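Type II secretion chaperone CpaB (Acinetobacter nosocomialis M2, PDB 6O38) binds the secreted metalloprotease CpaA as its chaperone and probably readies it for export by the type II secretion system. Local coordinates at residues R113-F118 and F127-Q132; K135-I140 and I154-G159. One frame throughout, in Å; residues are numbered along the deposited sequence.

Contact 1: residues R113-F118 and F127-Q132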
loop_
_atom_site.group_PDB
_atom_site.type_symbol
_atom_site.label_atom_id
_atom_site.label_comp_id
_atom_site.label_asym_id
_atom_site.label_seq_id
_atom_site.Cartn_x
_atom_site.Cartn_y
_atom_site.Cartn_z
ATOM N N ARG G 113 19.643 -3.699 -1.467
ATOM C CA ARG G 113 18.243 -3.407 -1.185
ATOM C C ARG G 113 18.006 -3.418 0.317
ATOM O O ARG G 113 18.353 -4.390 0.997
ATOM C CB ARG G 113 17.316 -4.421 -1.864
ATOM C CG ARG G 113 15.843 -4.060 -1.758
ATOM C CD ARG G 113 14.935 -5.191 -2.221
ATOM N NE ARG G 113 15.565 -6.065 -3.207
ATOM C CZ ARG G 113 15.396 -5.954 -4.521
ATOM N NH1 ARG G 113 14.617 -4.999 -5.013
ATOM N NH2 ARG G 113 16.005 -6.795 -5.345
ATOM N N TRP G 114 17.419 -2.341 0.829
ATOM C CA TRP G 114 16.953 -2.276 2.207
ATOM C C TRP G 114 15.444 -2.480 2.242
ATOM O O TRP G 114 14.714 -1.900 1.435
ATOM C CB TRP G 114 17.304 -0.934 2.855
ATOM C CG TRP G 114 18.763 -0.744 3.132
ATOM C CD1 TRP G 114 19.405 -0.958 4.315
ATOM C CD2 TRP G 114 19.758 -0.277 2.213
ATOM N NE1 TRP G 114 20.742 -0.666 4.189
ATOM C CE2 TRP G 114 20.984 -0.244 2.907
ATOM C CE3 TRP G 114 19.732 0.111 0.870
ATOM C CZ2 TRP G 114 22.172 0.161 2.304
ATOM C CZ3 TRP G 114 20.914 0.513 0.274
ATOM C CH2 TRP G 114 22.116 0.535 0.990
ATOM N N THR G 115 14.983 -3.308 3.175
ATOM C CA THR G 115 13.562 -3.551 3.377
ATOM C C THR G 115 13.190 -3.237 4.820
ATOM O O THR G 115 13.929 -3.578 5.749
ATOM C CB THR G 115 13.193 -5.002 3.043
ATOM O OG1 THR G 115 13.656 -5.321 1.724
ATOM C CG2 THR G 115 11.686 -5.198 3.099
ATOM N N GLY G 116 12.048 -2.573 5.002
ATOM C CA GLY G 116 11.584 -2.222 6.330
ATOM C C GLY G 116 10.074 -2.241 6.419
ATOM O O GLY G 116 9.368 -2.272 5.409
ATOM N N ARG G 117 9.584 -2.224 7.656
ATOM C CA ARG G 117 8.159 -2.177 7.943
ATOM C C ARG G 117 7.837 -0.965 8.806
ATOM O O ARG G 117 8.677 -0.483 9.571
ATOM C CB ARG G 117 7.674 -3.456 8.637
ATOM C CG ARG G 117 7.869 -4.716 7.817
ATOM C CD ARG G 117 6.931 -5.818 8.282
ATOM N NE ARG G 117 6.945 -6.966 7.379
ATOM C CZ ARG G 117 6.109 -7.112 6.355
ATOM N NH1 ARG G 117 5.195 -6.185 6.107
ATOM N NH2 ARG G 117 6.184 -8.186 5.580
ATOM N N PHE G 118 6.605 -0.481 8.678
ATOM C CA PHE G 118 6.175 0.712 9.391
ATOM C C PHE G 118 5.719 0.364 10.803
ATOM O O PHE G 118 5.230 -0.737 11.069
ATOM C CB PHE G 118 5.056 1.413 8.622
ATOM C CG PHE G 118 5.489 1.944 7.287
ATOM C CD1 PHE G 118 6.260 3.090 7.204
ATOM C CD2 PHE G 118 5.135 1.294 6.115
ATOM C CE1 PHE G 118 6.669 3.582 5.980
ATOM C CE2 PHE G 118 5.541 1.782 4.886
ATOM C CZ PHE G 118 6.309 2.928 4.819
ATOM N N PHE G 127 4.976 -2.136 4.025
ATOM C CA PHE G 127 6.430 -2.221 4.079
ATOM C C PHE G 127 6.989 -1.239 3.061
ATOM O O PHE G 127 6.248 -0.636 2.279
ATOM C CB PHE G 127 6.925 -3.644 3.795
ATOM C CG PHE G 127 6.744 -4.080 2.365
ATOM C CD1 PHE G 127 5.513 -4.525 1.911
ATOM C CD2 PHE G 127 7.811 -4.059 1.479
ATOM C CE1 PHE G 127 5.345 -4.929 0.598
ATOM C CE2 PHE G 127 7.649 -4.462 0.165
ATOM C CZ PHE G 127 6.415 -4.899 -0.275
ATOM N N PHE G 128 8.310 -1.088 3.077
ATOM C CA PHE G 128 8.989 -0.240 2.110
ATOM C C PHE G 128 10.311 -0.881 1.716
ATOM O O PHE G 128 10.876 -1.694 2.452
ATOM C CB PHE G 128 9.223 1.179 2.655
ATOM C CG PHE G 128 10.120 1.232 3.860
ATOM C CD1 PHE G 128 9.594 1.130 5.136
ATOM C CD2 PHE G 128 11.489 1.397 3.716
ATOM C CE1 PHE G 128 10.416 1.180 6.246
ATOM C CE2 PHE G 128 12.315 1.448 4.822
ATOM C CZ PHE G 128 11.779 1.340 6.088
ATOM N N THR G 129 10.800 -0.504 0.537
ATOM C CA THR G 129 12.059 -1.014 0.016
ATOM C C THR G 129 12.862 0.141 -0.557
ATOM O O THR G 129 12.306 1.029 -1.209
ATOM C CB THR G 129 11.860 -2.081 -1.076
ATOM O OG1 THR G 129 11.321 -1.469 -2.255
ATOM C CG2 THR G 129 10.924 -3.186 -0.603
ATOM N N ILE G 130 14.169 0.121 -0.314
ATOM C CA ILE G 130 15.098 1.093 -0.878
ATOM C C ILE G 130 16.187 0.299 -1.581
ATOM O O ILE G 130 16.984 -0.385 -0.926
ATOM C CB ILE G 130 15.696 2.024 0.185
ATOM C CG1 ILE G 130 14.606 2.892 0.816
ATOM C CG2 ILE G 130 16.785 2.895 -0.422
ATOM C CD1 ILE G 130 15.069 3.662 2.034
ATOM N N THR G 131 16.226 0.390 -2.905
ATOM C CA THR G 131 17.194 -0.329 -3.720
ATOM C C THR G 131 18.110 0.697 -4.374
ATOM O O THR G 131 17.637 1.593 -5.082
ATOM C CB THR G 131 16.491 -1.189 -4.769
ATOM O OG1 THR G 131 15.329 -1.792 -4.185
ATOM C CG2 THR G 131 17.408 -2.292 -5.240
ATOM N N GLN G 132 19.412 0.562 -4.137
ATOM C CA GLN G 132 20.369 1.618 -4.434
ATOM C C GLN G 132 21.575 1.051 -5.165
ATOM O O GLN G 132 22.161 0.055 -4.727
ATOM C CB GLN G 132 20.819 2.308 -3.144
ATOM C CG GLN G 132 21.834 3.415 -3.336
ATOM C CD GLN G 132 21.959 4.293 -2.108
ATOM O OE1 GLN G 132 20.988 4.913 -1.673
ATOM N NE2 GLN G 132 23.155 4.339 -1.534
#

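Contact 2: residues K135-I140 and I154-G159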
loop_
_atom_site.group_PDB
_atom_site.type_symbol
_atom_site.label_atom_id
_atom_site.label_comp_id
_atom_site.label_asym_id
_atom_site.label_seq_id
_atom_site.Cartn_x
_atom_site.Cartn_y
_atom_site.Cartn_z
ATOM N N LYS G 135 27.597 2.459 -8.112
ATOM C CA LYS G 135 28.346 2.940 -9.269
ATOM C C LYS G 135 27.645 4.132 -9.908
ATOM O O LYS G 135 28.229 5.212 -10.051
ATOM C CB LYS G 135 28.526 1.802 -10.279
ATOM C CG LYS G 135 29.053 2.223 -11.644
ATOM C CD LYS G 135 29.144 1.027 -12.587
ATOM C CE LYS G 135 29.580 1.438 -13.986
ATOM N NZ LYS G 135 30.981 1.936 -14.017
ATOM N N ASP G 136 26.387 3.956 -10.293
ATOM C CA ASP G 136 25.533 5.075 -10.667
ATOM C C ASP G 136 24.761 5.510 -9.429
ATOM O O ASP G 136 24.065 4.697 -8.813
ATOM C CB ASP G 136 24.577 4.685 -11.793
ATOM C CG ASP G 136 25.198 3.715 -12.774
ATOM O OD1 ASP G 136 26.411 3.834 -13.040
ATOM O OD2 ASP G 136 24.475 2.825 -13.269
ATOM N N HIS G 137 24.864 6.791 -9.076
ATOM C CA HIS G 137 24.210 7.289 -7.871
ATOM C C HIS G 137 22.705 7.323 -8.093
ATOM O O HIS G 137 22.107 8.392 -8.249
ATOM C CB HIS G 137 24.749 8.667 -7.483
ATOM C CG HIS G 137 26.200 8.662 -7.111
ATOM N ND1 HIS G 137 27.201 8.401 -8.021
ATOM C CD2 HIS G 137 26.817 8.879 -5.925
ATOM C CE1 HIS G 137 28.373 8.461 -7.412
ATOM N NE2 HIS G 137 28.168 8.749 -6.140
ATOM N N TYR G 138 22.094 6.140 -8.103
ATOM C CA TYR G 138 20.711 5.944 -8.508
ATOM C C TYR G 138 20.004 5.104 -7.456
ATOM O O TYR G 138 20.500 4.041 -7.071
ATOM C CB TYR G 138 20.665 5.256 -9.878
ATOM C CG TYR G 138 19.293 5.096 -10.485
ATOM C CD1 TYR G 138 18.706 6.131 -11.200
ATOM C CD2 TYR G 138 18.598 3.900 -10.371
ATOM C CE1 TYR G 138 17.458 5.987 -11.770
ATOM C CE2 TYR G 138 17.349 3.745 -10.938
ATOM C CZ TYR G 138 16.783 4.791 -11.636
ATOM O OH TYR G 138 15.539 4.642 -12.202
ATOM N N THR G 139 18.851 5.583 -6.993
ATOM C CA THR G 139 18.100 4.925 -5.934
ATOM C C THR G 139 16.624 4.894 -6.300
ATOM O O THR G 139 16.072 5.893 -6.768
ATOM C CB THR G 139 18.290 5.642 -4.588
ATOM O OG1 THR G 139 19.682 5.671 -4.251
ATOM C CG2 THR G 139 17.525 4.929 -3.483
ATOM N N ILE G 140 15.993 3.741 -6.087
ATOM C CA ILE G 140 14.562 3.562 -6.303
ATOM C C ILE G 140 13.921 3.184 -4.976
ATOM O O ILE G 140 14.425 2.307 -4.265
ATOM C CB ILE G 140 14.280 2.493 -7.374
ATOM C CG1 ILE G 140 14.539 3.059 -8.772
ATOM C CG2 ILE G 140 12.852 1.977 -7.263
ATOM C CD1 ILE G 140 14.215 2.096 -9.891
ATOM N N ILE G 154 15.616 8.485 -7.888
ATOM C CA ILE G 154 16.617 9.475 -7.512
ATOM C C ILE G 154 17.880 9.247 -8.329
ATOM O O ILE G 154 18.287 8.104 -8.558
ATOM C CB ILE G 154 16.923 9.416 -6.001
ATOM C CG1 ILE G 154 15.636 9.594 -5.194
ATOM C CG2 ILE G 154 17.935 10.479 -5.611
ATOM C CD1 ILE G 154 15.734 9.093 -3.775
ATOM N N LYS G 155 18.499 10.344 -8.769
ATOM C CA LYS G 155 19.733 10.297 -9.544
ATOM C C LYS G 155 20.611 11.470 -9.139
ATOM O O LYS G 155 20.211 12.627 -9.301
ATOM C CB LYS G 155 19.447 10.334 -11.048
ATOM C CG LYS G 155 20.686 10.482 -11.917
ATOM C CD LYS G 155 21.448 9.172 -12.041
ATOM C CE LYS G 155 22.667 9.330 -12.936
ATOM N NZ LYS G 155 23.520 8.109 -12.941
ATOM N N ASP G 156 21.802 11.167 -8.617
ATOM C CA ASP G 156 22.787 12.178 -8.221
ATOM C C ASP G 156 22.224 13.139 -7.173
ATOM O O ASP G 156 22.378 14.358 -7.265
ATOM C CB ASP G 156 23.311 12.942 -9.440
ATOM C CG ASP G 156 24.061 12.051 -10.410
ATOM O OD1 ASP G 156 24.713 11.088 -9.952
ATOM O OD2 ASP G 156 24.000 12.312 -11.630
ATOM N N GLY G 157 21.564 12.574 -6.162
ATOM C CA GLY G 157 21.090 13.343 -5.031
ATOM C C GLY G 157 19.760 14.040 -5.214
ATOM O O GLY G 157 19.195 14.523 -4.224
ATOM N N VAL G 158 19.237 14.112 -6.435
ATOM C CA VAL G 158 17.941 14.721 -6.705
ATOM C C VAL G 158 17.012 13.640 -7.240
ATOM O O VAL G 158 17.437 12.766 -8.005
ATOM C CB VAL G 158 18.059 15.904 -7.693
ATOM C CG1 VAL G 158 18.669 15.455 -9.014
ATOM C CG2 VAL G 158 16.703 16.564 -7.914
ATOM N N GLY G 159 15.748 13.688 -6.824
ATOM C CA GLY G 159 14.811 12.643 -7.174
ATOM C C GLY G 159 13.397 13.170 -7.298
ATOM O O GLY G 159 13.129 14.355 -7.091
#

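Contact 1: residues R113-F118 and F127-Q132
Trp114 and Gly116 pair with Ile130 and Phe128 through the backbone. Four hydrogen bonds result: Trp114 N to Ile130 O and Ile130 N to Trp114 O, both 2.7 Å, then Gly116 N to Phe128 O and Phe128 N to Gly116 O. Thr115 sits between them, in a non-hydrogen-bonded pair with Thr129.

Rings carry the contacts on the face of Trp114 and Phe128. The Phe128 ring folds over Gly116, with Gly116 CA 3.8 Å from its centroid, a CH-pi contact. With Phe128 CG between its own N and carbonyl carbon (chi1 63°), the ring starts out toward the neighbouring strand. Phe118 CZ meets Phe128 CD1 at 3.8 Å, and their ring planes lie 50° apart. The indole turns its edge to the partner strand, Trp114 CE3 lying 3.3 Å from Ile130 O. Trp114 CZ3 also touches Gln132 CB.

Polar groups gather on the other face. Arg113 and Thr131 run side by side, with Arg113 CG 3.4 Å from Thr131 OG1. Thr131 CG2 lies over one guanidinium face. Glu400 OE2 of the CpaA chain forms a salt bridge with Arg113 NH1 and a hydrogen bond with Thr131 OG1.

This is a regular antiparallel beta hairpin, with one face turned to the bound protease.

Contact 2: residues K135-I140 and I154-G159
Asp156 N donates to His137 O in a nearly straight bond, at 2.8 Å and 169°. It closes the strand end. The side chains of these two residues cross at about a right angle. Asp156 OD1 comes within 3.5 Å of His137 CB.

Further along, Thr139 and Ile154 form a hydrogen-bonded pair. Thr139 N donates to Ile154 O at 3.0 Å. In return, Ile154 N donates to Thr139 O at 2.9 Å. Tyr138 CA makes a CA-H...O contact with Ile154 O at 3.2 Å.

The Lys155 side chain crosses that of Tyr138 at about a right angle. Its CD reaches the edge of the Tyr138 ring, 4.2 Å from Tyr138 CD1. The chain bends at chi2 (77°), which brings CD beside the ring. Lys155 NZ passes Asp136 CB at 3.8 Å. Its hydrogen bond goes to Leu389 O of the CpaA chain, while Asp136 OD2 takes one from Ala393 N of that chain. Tyr138 OH bonds to Glu153.

The pairing is the open end of an antiparallel beta hairpin, where a type I' turn from Lys155 to Val158 leads into the next strand.

How the contacts relate
From the N terminus, the chain reaches contact 1 first. There strand 111-118 turns back through the loop after Phe118 and closes a hairpin with strand 127-133. A short connection follows, and contact 2 closes a second hairpin from strands 138-145 and 148-155. The two are in series, neither nested nor crossed, with centres about 16 Å apart. Strands 127-133 and 138-145 are neighbours in one antiparallel sheet, so the hairpins join directly. Thr131 O probably bonds to Ile140 N, and Gln132 OE1 to Thr139 OG1. The four strands from 111-118 to 148-155 thus form a meander, which the turn after Lys155 carries on to strand 158-163. Residues of both contacts touch CpaA.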